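PDB 4H0A: uncharacterized protein, which is of unknown function but belongs to the CAP family of cysteine-rich secretory proteins, joining a CAP domain to a CAP-associated N-terminal region. Local coordinates for residues S138-T146 / A155-S163. Residues are numbered along the deposited sequence; the frame is centred on the assembly and turned at random.
Sequences SDEDLKTQT and AQVYSDQQS
Gln145 runs alongside the Tyr158 ring in the same direction. Gln145 CG comes to 3.7 Å from Tyr158 CE1, on an oblique approach to the ring. The ring plane and the Gln145 amide plane are 39° apart. With CG anti to the backbone N (chi1 -153°), the extended Gln145 chain follows the ring. Pro283, from helix 282-290, also touches Tyr158. Further along, Glu140 lies nearly square across Gln161, carboxylate against amide, with their planes 82° apart.

Two backbone hydrogen bonds join the segments. Ser159 N donates to Thr144 O (3.0 Å). Val157 N donates to Thr146 O (2.9 Å). Tyr158 CA adds a CA-H...O contact to Thr144 O at 3.4 Å. Thr144 CB sits 3.6 Å from Ser159 O, while Thr144 OG1 is hydrogen-bonded to His287 NE2 and Asn291 OD1. The hydroxyl Thr146 OG1 turns back to Leu142 O (2.8 Å), tying Thr146 to helix 139-144. Ser159 OG is buried without a partner.

Helix 139-144 leads into the beta hairpin of strands 145-150 and 153-159, its axis about perpendicular to strand segment 155-159, at the margin of the antiparallel sheet in the CAP-associated N-terminal region.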
ATOM      1  N   SER A 138     -16.869  -4.520  -2.203  1.00 78.17           N
ATOM      2  CA  SER A 138     -17.611  -4.625  -0.935  1.00 80.15           C
ATOM      3  C   SER A 138     -17.994  -3.243  -0.401  1.00 82.01           C
ATOM      4  O   SER A 138     -17.584  -2.231  -0.974  1.00 77.52           O
ATOM      5  CB  SER A 138     -16.789  -5.378   0.116  1.00 82.88           C
ATOM      6  OG  SER A 138     -15.673  -4.641   0.595  1.00 84.47           O
ATOM      7  N   ASP A 139     -18.795  -3.199   0.693  1.00 81.62           N
ATOM      8  CA  ASP A 139     -19.218  -1.926   1.306  1.00 81.32           C
ATOM      9  C   ASP A 139     -18.022  -1.099   1.751  1.00 81.09           C
ATOM     10  O   ASP A 139     -17.985   0.104   1.497  1.00 79.28           O
ATOM     11  CB  ASP A 139     -20.154  -2.150   2.515  1.00 87.11           C
ATOM     12  CG  ASP A 139     -21.627  -2.113   2.167  1.00105.15           C
ATOM     13  OD1 ASP A 139     -22.016  -1.283   1.319  1.00106.39           O
ATOM     14  OD2 ASP A 139     -22.396  -2.914   2.751  1.00115.74           O
ATOM     15  N   GLU A 140     -17.068  -1.752   2.428  1.00 76.78           N
ATOM     16  CA  GLU A 140     -15.825  -1.149   2.903  1.00 74.17           C
ATOM     17  C   GLU A 140     -15.000  -0.599   1.720  1.00 74.37           C
ATOM     18  O   GLU A 140     -14.438   0.491   1.842  1.00 71.92           O
ATOM     19  CB  GLU A 140     -15.006  -2.199   3.694  1.00 75.77           C
ATOM     20  CG  GLU A 140     -13.691  -1.699   4.279  1.00 88.03           C
ATOM     21  CD  GLU A 140     -12.947  -2.728   5.113  1.00116.90           C
ATOM     22  OE1 GLU A 140     -13.532  -3.225   6.102  1.00118.46           O
ATOM     23  OE2 GLU A 140     -11.771  -3.019   4.793  1.00109.51           O
ATOM     24  N   ASP A 141     -14.940  -1.341   0.579  1.00 70.22           N
ATOM     25  CA  ASP A 141     -14.161  -0.923  -0.602  1.00 66.72           C
ATOM     26  C   ASP A 141     -14.674   0.387  -1.213  1.00 68.11           C
ATOM     27  O   ASP A 141     -13.867   1.240  -1.552  1.00 64.05           O
ATOM     28  CB  ASP A 141     -14.160  -2.013  -1.698  1.00 68.95           C
ATOM     29  CG  ASP A 141     -13.481  -3.317  -1.324  1.00 78.07           C
ATOM     30  OD1 ASP A 141     -12.478  -3.275  -0.575  1.00 76.99           O
ATOM     31  OD2 ASP A 141     -13.905  -4.376  -1.839  1.00 84.21           O
ATOM     32  N   LEU A 142     -15.994   0.562  -1.339  1.00 66.57           N
ATOM     33  CA  LEU A 142     -16.539   1.788  -1.942  1.00 66.59           C
ATOM     34  C   LEU A 142     -16.302   3.038  -1.114  1.00 70.43           C
ATOM     35  O   LEU A 142     -16.168   4.129  -1.678  1.00 69.76           O
ATOM     36  CB  LEU A 142     -18.052   1.656  -2.163  1.00 70.09           C
ATOM     37  CG  LEU A 142     -18.455   0.699  -3.251  1.00 74.87           C
ATOM     38  CD1 LEU A 142     -19.906   0.328  -3.109  1.00 79.47           C
ATOM     39  CD2 LEU A 142     -18.212   1.308  -4.622  1.00 75.16           C
ATOM     40  N   LYS A 143     -16.312   2.896   0.211  1.00 67.61           N
ATOM     41  CA  LYS A 143     -16.151   4.040   1.111  1.00 66.97           C
ATOM     42  C   LYS A 143     -14.676   4.365   1.374  1.00 65.55           C
ATOM     43  O   LYS A 143     -14.355   5.539   1.548  1.00 63.10           O
ATOM     44  CB  LYS A 143     -16.861   3.786   2.458  1.00 71.67           C
ATOM     45  CG  LYS A 143     -18.214   4.487   2.605  1.00 95.26           C
ATOM     46  CD  LYS A 143     -19.305   3.900   1.728  1.00107.59           C
ATOM     47  CE  LYS A 143     -20.642   4.521   2.051  1.00122.74           C
ATOM     48  NZ  LYS A 143     -21.718   4.057   1.135  1.00135.49           N
ATOM     49  N   THR A 144     -13.799   3.346   1.461  1.00 61.25           N
ATOM     50  CA  THR A 144     -12.404   3.562   1.865  1.00 58.32           C
ATOM     51  C   THR A 144     -11.324   3.103   0.873  1.00 59.37           C
ATOM     52  O   THR A 144     -10.145   3.278   1.174  1.00 54.85           O
ATOM     53  CB  THR A 144     -12.196   2.864   3.214  1.00 66.02           C
ATOM     54  OG1 THR A 144     -12.204   1.441   3.026  1.00 61.14           O
ATOM     55  CG2 THR A 144     -13.255   3.299   4.255  1.00 66.87           C
ATOM     56  N   GLN A 145     -11.701   2.561  -0.291  1.00 58.33           N
ATOM     57  CA  GLN A 145     -10.753   2.121  -1.323  1.00 56.03           C
ATOM     58  C   GLN A 145     -11.380   2.343  -2.691  1.00 59.93           C
ATOM     59  O   GLN A 145     -11.243   1.500  -3.578  1.00 60.51           O
ATOM     60  CB  GLN A 145     -10.443   0.632  -1.100  1.00 57.89           C
ATOM     61  CG  GLN A 145      -9.092   0.194  -1.609  1.00 69.20           C
ATOM     62  CD  GLN A 145      -8.873  -1.291  -1.448  1.00 78.94           C
ATOM     63  OE1 GLN A 145      -9.756  -2.050  -1.052  1.00 75.50           O
ATOM     64  NE2 GLN A 145      -7.695  -1.746  -1.779  1.00 67.14           N
ATOM     65  N   THR A 146     -12.098   3.463  -2.850  1.00 56.55           N
ATOM     66  CA  THR A 146     -12.903   3.758  -4.035  1.00 57.20           C
ATOM     67  C   THR A 146     -12.123   3.614  -5.326  1.00 58.24           C
ATOM     68  O   THR A 146     -11.059   4.207  -5.455  1.00 54.72           O
ATOM     69  CB  THR A 146     -13.482   5.170  -3.955  1.00 64.52           C
ATOM     70  OG1 THR A 146     -13.816   5.441  -2.596  1.00 66.02           O
ATOM     71  CG2 THR A 146     -14.708   5.352  -4.865  1.00 63.66           C
ATOM     72  N   ALA A 155      -8.155   5.246 -10.613  1.00 49.36           N
ATOM     73  CA  ALA A 155      -7.610   5.758  -9.366  1.00 46.77           C
ATOM     74  C   ALA A 155      -8.211   4.997  -8.223  1.00 50.28           C
ATOM     75  O   ALA A 155      -9.422   4.759  -8.213  1.00 51.91           O
ATOM     76  CB  ALA A 155      -7.897   7.243  -9.207  1.00 48.23           C
ATOM     77  N   GLN A 156      -7.369   4.576  -7.286  1.00 45.66           N
ATOM     78  CA  GLN A 156      -7.788   3.980  -6.030  1.00 45.14           C
ATOM     79  C   GLN A 156      -7.627   5.073  -4.999  1.00 46.12           C
ATOM     80  O   GLN A 156      -6.511   5.570  -4.832  1.00 42.80           O
ATOM     81  CB  GLN A 156      -6.949   2.760  -5.678  1.00 44.62           C
ATOM     82  CG  GLN A 156      -7.057   1.630  -6.688  1.00 45.55           C
ATOM     83  CD  GLN A 156      -6.307   0.459  -6.142  1.00 53.49           C
ATOM     84  OE1 GLN A 156      -5.092   0.353  -6.310  1.00 46.12           O
ATOM     85  NE2 GLN A 156      -6.962  -0.317  -5.294  1.00 46.28           N
ATOM     86  N   VAL A 157      -8.726   5.509  -4.375  1.00 44.84           N
ATOM     87  CA  VAL A 157      -8.715   6.571  -3.377  1.00 44.00           C
ATOM     88  C   VAL A 157      -8.812   5.931  -2.003  1.00 47.90           C
ATOM     89  O   VAL A 157      -9.851   5.365  -1.667  1.00 48.68           O
ATOM     90  CB  VAL A 157      -9.869   7.575  -3.623  1.00 49.04           C
ATOM     91  CG1 VAL A 157      -9.759   8.769  -2.673  1.00 48.37           C
ATOM     92  CG2 VAL A 157      -9.878   8.031  -5.077  1.00 49.18           C
ATOM     93  N   TYR A 158      -7.745   6.036  -1.207  1.00 42.43           N
ATOM     94  CA  TYR A 158      -7.691   5.446   0.128  1.00 42.76           C
ATOM     95  C   TYR A 158      -8.169   6.428   1.163  1.00 49.60           C
ATOM     96  O   TYR A 158      -7.603   7.514   1.259  1.00 47.77           O
ATOM     97  CB  TYR A 158      -6.261   5.011   0.452  1.00 40.96           C
ATOM     98  CG  TYR A 158      -5.753   3.954  -0.499  1.00 41.46           C
ATOM     99  CD1 TYR A 158      -6.153   2.631  -0.377  1.00 44.78           C
ATOM    100  CD2 TYR A 158      -4.896   4.281  -1.545  1.00 40.42           C
ATOM    101  CE1 TYR A 158      -5.691   1.649  -1.253  1.00 46.48           C
ATOM    102  CE2 TYR A 158      -4.435   3.313  -2.433  1.00 40.58           C
ATOM    103  CZ  TYR A 158      -4.819   1.992  -2.274  1.00 48.79           C
ATOM    104  OH  TYR A 158      -4.340   1.046  -3.145  1.00 44.13           O
ATOM    105  N   SER A 159      -9.198   6.060   1.935  1.00 51.52           N
ATOM    106  CA  SER A 159      -9.743   6.928   2.985  1.00 54.52           C
ATOM    107  C   SER A 159      -9.681   6.258   4.317  1.00 64.73           C
ATOM    108  O   SER A 159      -9.641   5.030   4.409  1.00 65.75           O
ATOM    109  CB  SER A 159     -11.193   7.315   2.713  1.00 58.58           C
ATOM    110  OG  SER A 159     -11.356   7.920   1.444  1.00 67.12           O
ATOM    111  N   ASP A 160      -9.749   7.078   5.356  1.00 65.02           N
ATOM    112  CA  ASP A 160      -9.710   6.624   6.730  1.00 67.26           C
ATOM    113  C   ASP A 160     -11.132   6.260   7.166  1.00 75.42           C
ATOM    114  O   ASP A 160     -12.060   7.023   6.914  1.00 74.32           O
ATOM    115  CB  ASP A 160      -9.128   7.753   7.588  1.00 69.57           C
ATOM    116  CG  ASP A 160      -8.601   7.341   8.944  1.00 84.76           C
ATOM    117  OD1 ASP A 160      -7.849   6.354   9.010  1.00 83.41           O
ATOM    118  OD2 ASP A 160      -8.918   8.030   9.938  1.00 94.94           O
ATOM    119  N   GLN A 161     -11.310   5.108   7.817  1.00 75.89           N
ATOM    120  CA  GLN A 161     -12.632   4.681   8.281  1.00 79.63           C
ATOM    121  C   GLN A 161     -13.091   5.560   9.472  1.00 85.39           C
ATOM    122  O   GLN A 161     -14.290   5.717   9.680  1.00 88.29           O
ATOM    123  CB  GLN A 161     -12.608   3.188   8.672  1.00 82.45           C
ATOM    124  CG  GLN A 161     -13.913   2.442   8.418  1.00109.48           C
ATOM    125  CD  GLN A 161     -13.724   0.953   8.617  1.00131.92           C
ATOM    126  OE1 GLN A 161     -13.239   0.507   9.665  1.00128.87           O
ATOM    127  NE2 GLN A 161     -14.092   0.144   7.626  1.00123.11           N
ATOM    128  N   GLN A 162     -12.131   6.149  10.226  1.00 80.17           N
ATOM    129  CA  GLN A 162     -12.413   7.008  11.378  1.00 81.39           C
ATOM    130  C   GLN A 162     -12.596   8.468  10.968  1.00 84.01           C
ATOM    131  O   GLN A 162     -13.646   9.035  11.251  1.00 86.45           O
ATOM    132  CB  GLN A 162     -11.288   6.908  12.427  1.00 82.30           C
ATOM    133  CG  GLN A 162     -11.512   5.797  13.446  1.00105.23           C
ATOM    134  CD  GLN A 162     -12.531   6.177  14.488  1.00131.82           C
ATOM    135  OE1 GLN A 162     -13.649   5.652  14.517  1.00129.73           O
ATOM    136  NE2 GLN A 162     -12.175   7.112  15.356  1.00127.81           N
ATOM    137  N   SER A 163     -11.579   9.095  10.351  1.00 77.03           N
ATOM    138  CA  SER A 163     -11.677  10.511   9.962  1.00 75.97           C
ATOM    139  C   SER A 163     -12.462  10.727   8.660  1.00 76.97           C
ATOM    140  O   SER A 163     -12.938  11.836   8.448  1.00 77.89           O
ATOM    141  CB  SER A 163     -10.293  11.142   9.833  1.00 77.27           C
ATOM    142  OG  SER A 163      -9.481  10.496   8.869  1.00 85.17           O
TER